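Local coordinates for protein glutathione S-transferase 5 (Caenorhabditis elegans, PDB 1ZL9) that conjugates reduced glutathione to a wide range of exogenous and endogenous hydrophobic electrophiles and may help detoxify reactive oxygen species produced during bacterial infection, at residues 102-105 with 106-110; 121-125 with 126-130; 132-135 with 136-140. All coordinates share one frame; numbering follows the deposited sequence.

Contact 1: 102-105 with 106-110; sequences SEAR and PYFYA
Two first torsions bring Arg105 up against Tyr109 and Phe108 over Ala104, one helical turn apart in each case. Arg105 carries CG anti to its backbone N (chi1 -170°), which sends the chain alongside the Tyr109 ring, both side chains pointing the same way. The methylenes do the touching: CG of Arg105 lies 3.5 Å from CD1 of Tyr109, and CD of Arg105 follows at 3.6 Å from CE1 of Tyr109. A bend at chi3 then turns the guanidinium steeply to the ring, the two planes 73° apart, with CE1 of Tyr109 at the guanidinium edge instead of over its face. In Phe108 the CG is set beside the backbone N (chi1 -71°), and this folds the ring back along the helix onto the methyl of Ala104. CB of Ala104 sits over one face in a CH-pi contact, 3.9 Å from the centroid of the Phe108 ring and offset toward its rim.

Two backbone bonds make the same steps of four: Phe108 N binds Ala104 O at 3.1 Å, and Tyr109 N binds Arg105 O at 2.9 Å. Tyr107 N lacks the regular four-residue bond and makes only a weak three-residue one to Ala104 O. Pro106 has no N-H to give, hence the kink at these two residues. CD of Pro106 packs 3.5 Å from Glu103 O.

Phe127 of helix 119-145 stacks on Tyr107 and also meets Phe108, while the Tyr109 side chain comes within about 6 Å of bound glutathione. The arrangement is that of a proline-kinked helix in the all-helical C-terminal domain of a sigma-class glutathione transferase, its kinked end lying near the glutathione site.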
loop_
_atom_site.group_PDB
_atom_site.type_symbol
_atom_site.label_atom_id
_atom_site.label_comp_id
_atom_site.label_asym_id
_atom_site.label_seq_id
_atom_site.Cartn_x
_atom_site.Cartn_y
_atom_site.Cartn_z
ATOM N N SER A 102 -4.698 -3.597 -9.046
ATOM C CA SER A 102 -5.923 -2.801 -9.172
ATOM C C SER A 102 -6.324 -2.645 -10.597
ATOM O O SER A 102 -7.529 -2.731 -10.886
ATOM C CB SER A 102 -5.881 -1.362 -8.597
ATOM O OG SER A 102 -5.565 -1.422 -7.252
ATOM N N GLU A 103 -5.361 -2.452 -11.492
ATOM C CA GLU A 103 -5.687 -2.284 -12.882
ATOM C C GLU A 103 -6.212 -3.588 -13.467
ATOM O O GLU A 103 -7.117 -3.580 -14.328
ATOM C CB GLU A 103 -4.464 -1.853 -13.726
ATOM C CG GLU A 103 -3.952 -0.454 -13.405
ATOM C CD GLU A 103 -2.616 -0.098 -14.134
ATOM O OE1 GLU A 103 -2.083 0.995 -13.766
ATOM O OE2 GLU A 103 -2.101 -0.890 -15.027
ATOM N N ALA A 104 -5.599 -4.715 -13.059
ATOM C CA ALA A 104 -5.992 -6.001 -13.587
ATOM C C ALA A 104 -7.231 -6.604 -12.964
ATOM O O ALA A 104 -7.747 -7.625 -13.463
ATOM C CB ALA A 104 -4.869 -6.999 -13.441
ATOM N N ARG A 105 -7.696 -6.017 -11.875
ATOM C CA ARG A 105 -8.747 -6.621 -11.086
ATOM C C ARG A 105 -10.025 -7.053 -11.893
ATOM O O ARG A 105 -10.598 -8.081 -11.567
ATOM C CB ARG A 105 -9.182 -5.713 -9.910
ATOM C CG ARG A 105 -10.097 -6.464 -8.966
ATOM C CD ARG A 105 -10.271 -5.863 -7.573
ATOM N NE ARG A 105 -9.024 -5.975 -6.804
ATOM C CZ ARG A 105 -8.274 -4.930 -6.450
ATOM N NH1 ARG A 105 -8.649 -3.693 -6.769
ATOM N NH2 ARG A 105 -7.137 -5.128 -5.793
ATOM N N PRO A 106 -10.548 -6.237 -12.826
ATOM C CA PRO A 106 -11.753 -6.617 -13.610
ATOM C C PRO A 106 -11.598 -7.996 -14.309
ATOM O O PRO A 106 -12.540 -8.782 -14.311
ATOM C CB PRO A 106 -11.895 -5.473 -14.606
ATOM C CG PRO A 106 -11.339 -4.305 -13.853
ATOM C CD PRO A 106 -10.141 -4.862 -13.140
ATOM N N TYR A 107 -10.425 -8.248 -14.866
ATOM C CA TYR A 107 -10.066 -9.531 -15.468
ATOM C C TYR A 107 -9.953 -10.634 -14.442
ATOM O O TYR A 107 -10.569 -11.661 -14.601
ATOM C CB TYR A 107 -8.772 -9.423 -16.260
ATOM C CG TYR A 107 -8.332 -10.699 -16.842
ATOM C CD1 TYR A 107 -9.076 -11.352 -17.835
ATOM C CD2 TYR A 107 -7.171 -11.295 -16.405
ATOM C CE1 TYR A 107 -8.643 -12.553 -18.355
ATOM C CE2 TYR A 107 -6.755 -12.478 -16.903
ATOM C CZ TYR A 107 -7.504 -13.109 -17.889
ATOM O OH TYR A 107 -7.017 -14.265 -18.422
ATOM N N PHE A 108 -9.228 -10.403 -13.360
ATOM C CA PHE A 108 -9.041 -11.448 -12.347
ATOM C C PHE A 108 -10.395 -11.872 -11.753
ATOM O O PHE A 108 -10.699 -13.073 -11.607
ATOM C CB PHE A 108 -8.148 -10.915 -11.248
ATOM C CG PHE A 108 -6.673 -10.745 -11.664
ATOM C CD1 PHE A 108 -5.814 -10.018 -10.858
ATOM C CD2 PHE A 108 -6.162 -11.355 -12.806
ATOM C CE1 PHE A 108 -4.454 -9.867 -11.210
ATOM C CE2 PHE A 108 -4.745 -11.195 -13.178
ATOM C CZ PHE A 108 -3.938 -10.447 -12.376
ATOM N N TYR A 109 -11.209 -10.867 -11.452
ATOM C CA TYR A 109 -12.549 -11.095 -10.931
ATOM C C TYR A 109 -13.467 -11.858 -11.862
ATOM O O TYR A 109 -14.312 -12.654 -11.400
ATOM C CB TYR A 109 -13.183 -9.770 -10.609
ATOM C CG TYR A 109 -12.997 -9.412 -9.200
ATOM C CD1 TYR A 109 -11.774 -9.517 -8.591
ATOM C CD2 TYR A 109 -14.066 -8.912 -8.462
ATOM C CE1 TYR A 109 -11.598 -9.169 -7.256
ATOM C CE2 TYR A 109 -13.907 -8.561 -7.131
ATOM C CZ TYR A 109 -12.682 -8.708 -6.540
ATOM O OH TYR A 109 -12.551 -8.357 -5.225
ATOM N N ALA A 110 -13.330 -11.613 -13.158
ATOM C CA ALA A 110 -14.155 -12.326 -14.121
ATOM C C ALA A 110 -13.750 -13.794 -14.204
ATOM O O ALA A 110 -14.600 -14.673 -14.269
ATOM C CB ALA A 110 -14.110 -11.671 -15.496
#

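Contact 2: 121-125 with 126-130; sequences TLKKD and IFLPA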
loop_
_atom_site.group_PDB
_atom_site.type_symbol
_atom_site.label_atom_id
_atom_site.label_comp_id
_atom_site.label_asym_id
_atom_site.label_seq_id
_atom_site.Cartn_x
_atom_site.Cartn_y
_atom_site.Cartn_z
ATOM N N THR A 121 -12.299 -10.642 -23.784
ATOM C CA THR A 121 -12.221 -9.215 -23.998
ATOM C C THR A 121 -11.451 -8.495 -22.902
ATOM O O THR A 121 -10.583 -7.672 -23.175
ATOM C CB THR A 121 -13.670 -8.688 -24.163
ATOM O OG1 THR A 121 -14.222 -9.327 -25.323
ATOM C CG2 THR A 121 -13.705 -7.259 -24.411
ATOM N N LEU A 122 -11.757 -8.835 -21.669
ATOM C CA LEU A 122 -11.045 -8.294 -20.538
ATOM C C LEU A 122 -9.602 -8.708 -20.578
ATOM O O LEU A 122 -8.758 -7.889 -20.247
ATOM C CB LEU A 122 -11.642 -8.743 -19.217
ATOM C CG LEU A 122 -13.002 -8.134 -18.948
ATOM C CD1 LEU A 122 -13.694 -8.899 -17.856
ATOM C CD2 LEU A 122 -12.936 -6.676 -18.602
ATOM N N LYS A 123 -9.295 -9.929 -21.006
ATOM C CA LYS A 123 -7.892 -10.338 -21.057
ATOM C C LYS A 123 -7.086 -9.342 -21.941
ATOM O O LYS A 123 -6.011 -8.865 -21.569
ATOM C CB LYS A 123 -7.752 -11.720 -21.619
ATOM C CG LYS A 123 -6.336 -12.305 -21.514
ATOM C CD LYS A 123 -6.220 -13.716 -22.039
ATOM C CE LYS A 123 -4.742 -14.114 -22.187
ATOM N NZ LYS A 123 -4.540 -15.550 -22.691
ATOM N N LYS A 124 -7.602 -9.027 -23.134
ATOM C CA LYS A 124 -6.811 -8.253 -24.074
ATOM C C LYS A 124 -6.915 -6.741 -23.863
ATOM O O LYS A 124 -5.967 -5.990 -24.049
ATOM C CB LYS A 124 -7.180 -8.659 -25.506
ATOM C CG LYS A 124 -8.508 -8.125 -25.991
ATOM C CD LYS A 124 -8.864 -8.707 -27.401
ATOM C CE LYS A 124 -10.162 -8.066 -27.914
ATOM N NZ LYS A 124 -9.955 -6.642 -28.125
ATOM N N ASP A 125 -8.076 -6.277 -23.467
ATOM C CA ASP A 125 -8.291 -4.857 -23.285
ATOM C C ASP A 125 -7.804 -4.336 -21.937
ATOM O O ASP A 125 -7.477 -3.168 -21.803
ATOM C CB ASP A 125 -9.796 -4.574 -23.374
ATOM C CG ASP A 125 -10.341 -4.702 -24.805
ATOM O OD1 ASP A 125 -9.550 -4.932 -25.752
ATOM O OD2 ASP A 125 -11.537 -4.559 -25.032
ATOM N N ILE A 126 -7.856 -5.162 -20.903
ATOM C CA ILE A 126 -7.496 -4.673 -19.560
ATOM C C ILE A 126 -6.240 -5.355 -18.989
ATOM O O ILE A 126 -5.303 -4.710 -18.511
ATOM C CB ILE A 126 -8.708 -4.899 -18.567
ATOM C CG1 ILE A 126 -9.940 -4.031 -18.919
ATOM C CG2 ILE A 126 -8.295 -4.600 -17.145
ATOM C CD1 ILE A 126 -9.701 -2.576 -19.105
ATOM N N PHE A 127 -6.242 -6.675 -18.992
ATOM C CA PHE A 127 -5.187 -7.376 -18.290
ATOM C C PHE A 127 -3.843 -7.212 -19.020
ATOM O O PHE A 127 -2.889 -6.811 -18.425
ATOM C CB PHE A 127 -5.529 -8.855 -18.095
ATOM C CG PHE A 127 -4.352 -9.641 -17.611
ATOM C CD1 PHE A 127 -3.879 -9.470 -16.278
ATOM C CD2 PHE A 127 -3.661 -10.484 -18.454
ATOM C CE1 PHE A 127 -2.774 -10.214 -15.827
ATOM C CE2 PHE A 127 -2.504 -11.211 -17.975
ATOM C CZ PHE A 127 -2.074 -11.036 -16.699
ATOM N N LEU A 128 -3.783 -7.494 -20.315
ATOM C CA LEU A 128 -2.481 -7.571 -20.964
ATOM C C LEU A 128 -1.733 -6.257 -20.975
ATOM O O LEU A 128 -0.506 -6.248 -20.732
ATOM C CB LEU A 128 -2.563 -8.200 -22.379
ATOM C CG LEU A 128 -2.776 -9.714 -22.285
ATOM C CD1 LEU A 128 -3.132 -10.303 -23.661
ATOM C CD2 LEU A 128 -1.548 -10.431 -21.766
ATOM N N PRO A 129 -2.398 -5.138 -21.214
ATOM C CA PRO A 129 -1.721 -3.857 -21.055
ATOM C C PRO A 129 -1.181 -3.629 -19.617
ATOM O O PRO A 129 -0.068 -3.154 -19.408
ATOM C CB PRO A 129 -2.813 -2.847 -21.386
ATOM C CG PRO A 129 -3.741 -3.577 -22.377
ATOM C CD PRO A 129 -3.747 -4.972 -21.786
ATOM N N ALA A 130 -1.951 -4.012 -18.605
ATOM C CA ALA A 130 -1.464 -3.853 -17.230
ATOM C C ALA A 130 -0.201 -4.692 -16.914
ATOM O O ALA A 130 0.772 -4.226 -16.254
ATOM C CB ALA A 130 -2.570 -4.195 -16.269
#
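Leu122 O, one turn earlier than Ile126 and Phe127, is gripped by two backbone donors. Ile126 N reaches it at 2.9 Å, tilted 32° from the carbonyl plane, and Phe127 N at 3.1 Å, nearly in line with the carbonyl bond. The second of these spans five residues, as does the 2.9 Å bond from Leu128 N to Lys123 O, so the helix widens here into a pi-type turn.

Among the side chains, Lys124 NZ forms a salt bridge with its neighbour Asp125, meeting OD1 of Asp125 on the syn side at 3.0 Å, 29° out of the carboxylate plane. Thr121 OG1 is hydrogen-bonded to Asp118. The apolar partners are Leu122 and Ile126, which run side by side with CD2 of Leu122 4.0 Å from CG1 of Ile126. The Phe127 ring leads off toward helix 84-112, where it touches Tyr100.

Continued one residue further, the five-residue register would pair Lys124 O with the nitrogen of Pro129, which has no hydrogen. Lys124 O instead faces CD of Pro129 at 3.3 Å, consistent with the pi-type turn and the proline kink coming together.

Contact 3: 132-135 with 136-140; sequences EKFY and GFLVN
Apolar and CH-pi contacts converge on Leu138: its CD1 touches the rings of both Phe134 and Tyr135, while CD2 reaches Phe134 alone. CD1 of Leu138 stands over the centre of the Tyr135 ring, 3.5 Å from its centroid and only 2° off the normal, the two side chains running alongside each other. CG of Leu138 lies over a face of the Phe134 ring, displaced toward the rim, 4.2 Å from the centroid. CD1 and CD2 of Leu138 reach neighbouring ring carbons of Phe134, CE1 and CZ respectively, each at 3.7 Å. With CG anti to its carbonyl carbon (chi1 -71°), Leu138 leans back along the helix toward both rings.

A second pair, Lys133 and Phe137, also lies side by side. CG of Lys133 is 3.8 Å from CE1 of Phe137, and Lys133 O sits over one face of that ring, offset toward the rim. The Phe137 ring also meets Phe50 of the second subunit edge-to-face.

Backbone hydrogen bonds tie the turns together. Leu138 N binds Phe134 O at 3.1 Å, in the carbonyl plane; Val139 N binds Tyr135 O at 3.0 Å; and Gly136 N approaches Glu132 O from above the carbonyl plane. The bond from Phe137 N to Lys133 O is weak.

Polar ends find partners farther off: Lys133 NZ makes a salt bridge with Glu103, and Tyr135 OH a hydrogen bond with Ser166.

The chemistry divides this helix by direction: Phe134, Tyr135 and Leu138 supply an apolar cluster to the interior of the helical domain, the tyrosine hydroxyl being satisfied there, whereas Phe137 brings an aromatic ring to the dimer interface.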
loop_
_atom_site.group_PDB
_atom_site.type_symbol
_atom_site.label_atom_id
_atom_site.label_comp_id
_atom_site.label_asym_id
_atom_site.label_seq_id
_atom_site.Cartn_x
_atom_site.Cartn_y
_atom_site.Cartn_z
ATOM N N GLU A 132 1.858 -6.052 -19.084
ATOM C CA GLU A 132 3.051 -5.683 -19.867
ATOM C C GLU A 132 3.726 -4.426 -19.291
ATOM O O GLU A 132 4.960 -4.332 -19.221
ATOM C CB GLU A 132 2.661 -5.512 -21.338
ATOM C CG GLU A 132 2.352 -6.902 -21.905
ATOM C CD GLU A 132 2.064 -6.985 -23.398
ATOM O OE1 GLU A 132 2.085 -5.943 -24.074
ATOM O OE2 GLU A 132 1.813 -8.136 -23.868
ATOM N N LYS A 133 2.945 -3.496 -18.797
ATOM C CA LYS A 133 3.529 -2.322 -18.162
ATOM C C LYS A 133 4.292 -2.710 -16.885
ATOM O O LYS A 133 5.434 -2.329 -16.688
ATOM C CB LYS A 133 2.423 -1.341 -17.856
ATOM C CG LYS A 133 2.780 -0.166 -16.986
ATOM C CD LYS A 133 1.637 0.890 -16.975
ATOM C CE LYS A 133 1.299 1.453 -15.597
ATOM N NZ LYS A 133 -0.289 1.569 -15.370
ATOM N N PHE A 134 3.651 -3.498 -16.024
ATOM C CA PHE A 134 4.207 -3.776 -14.743
ATOM C C PHE A 134 5.388 -4.715 -14.844
ATOM O O PHE A 134 6.360 -4.516 -14.172
ATOM C CB PHE A 134 3.116 -4.400 -13.810
ATOM C CG PHE A 134 3.669 -4.800 -12.465
ATOM C CD1 PHE A 134 3.686 -6.130 -12.064
ATOM C CD2 PHE A 134 4.281 -3.826 -11.649
ATOM C CE1 PHE A 134 4.213 -6.486 -10.823
ATOM C CE2 PHE A 134 4.800 -4.194 -10.382
ATOM C CZ PHE A 134 4.800 -5.554 -10.026
ATOM N N TYR A 135 5.294 -5.732 -15.707
ATOM C CA TYR A 135 6.395 -6.681 -15.888
ATOM C C TYR A 135 7.630 -5.980 -16.514
ATOM O O TYR A 135 8.748 -6.333 -16.235
ATOM C CB TYR A 135 5.918 -7.935 -16.622
ATOM C CG TYR A 135 5.428 -8.960 -15.619
ATOM C CD1 TYR A 135 4.301 -8.695 -14.808
ATOM C CD2 TYR A 135 6.116 -10.169 -15.426
ATOM C CE1 TYR A 135 3.893 -9.592 -13.786
ATOM C CE2 TYR A 135 5.753 -11.059 -14.423
ATOM C CZ TYR A 135 4.622 -10.791 -13.595
ATOM O OH TYR A 135 4.247 -11.711 -12.613
ATOM N N GLY A 136 7.431 -4.925 -17.260
ATOM C CA GLY A 136 8.571 -4.153 -17.767
ATOM C C GLY A 136 9.274 -3.467 -16.610
ATOM O O GLY A 136 10.502 -3.432 -16.567
ATOM N N PHE A 137 8.510 -3.006 -15.620
ATOM C CA PHE A 137 9.146 -2.443 -14.455
ATOM C C PHE A 137 9.904 -3.543 -13.651
ATOM O O PHE A 137 10.988 -3.283 -13.110
ATOM C CB PHE A 137 8.147 -1.779 -13.552
ATOM C CG PHE A 137 7.432 -0.616 -14.156
ATOM C CD1 PHE A 137 6.105 -0.414 -13.880
ATOM C CD2 PHE A 137 8.101 0.331 -14.916
ATOM C CE1 PHE A 137 5.422 0.736 -14.437
ATOM C CE2 PHE A 137 7.412 1.458 -15.443
ATOM C CZ PHE A 137 6.089 1.632 -15.193
ATOM N N LEU A 138 9.343 -4.748 -13.568
ATOM C CA LEU A 138 9.995 -5.836 -12.851
ATOM C C LEU A 138 11.385 -6.103 -13.500
ATOM O O LEU A 138 12.393 -6.283 -12.817
ATOM C CB LEU A 138 9.159 -7.089 -12.849
ATOM C CG LEU A 138 7.902 -6.980 -11.962
ATOM C CD1 LEU A 138 7.115 -8.321 -12.198
ATOM C CD2 LEU A 138 8.254 -6.881 -10.537
ATOM N N VAL A 139 11.418 -6.088 -14.825
ATOM C CA VAL A 139 12.682 -6.332 -15.540
ATOM C C VAL A 139 13.727 -5.261 -15.204
ATOM O O VAL A 139 14.903 -5.612 -14.997
ATOM C CB VAL A 139 12.455 -6.435 -17.045
ATOM C CG1 VAL A 139 13.815 -6.494 -17.842
ATOM C CG2 VAL A 139 11.644 -7.620 -17.379
ATOM N N ASN A 140 13.299 -3.998 -15.120
ATOM C CA ASN A 140 14.150 -2.883 -14.727
ATOM C C ASN A 140 14.757 -3.112 -13.347
ATOM O O ASN A 140 15.984 -2.952 -13.141
ATOM C CB ASN A 140 13.378 -1.550 -14.649
ATOM C CG ASN A 140 12.921 -0.997 -16.016
ATOM O OD1 ASN A 140 13.354 -1.455 -17.075
ATOM N ND2 ASN A 140 11.959 -0.026 -15.970
#

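In the fold
All three contacts belong to the helical C-terminal domain and follow one another along the chain. Contact 1 lies near the end of helix 84-112; contacts 2 and 3 occupy successive parts of helix 119-145, their centres about 15 Å apart. Contacts 1 and 2 have centres about 9 Å apart and touch directly, through aromatic side chains and where Glu103 O meets CG2 of Ile126 at 3.2 Å. Between contacts 1 and 3, about 18 Å from centre to centre, the link is the salt bridge of Glu103 and Lys133. The two consecutive helices are therefore joined by aromatic packing and by charge, in a region that lies near bound glutathione at contact 1 and borders the second subunit at contact 3.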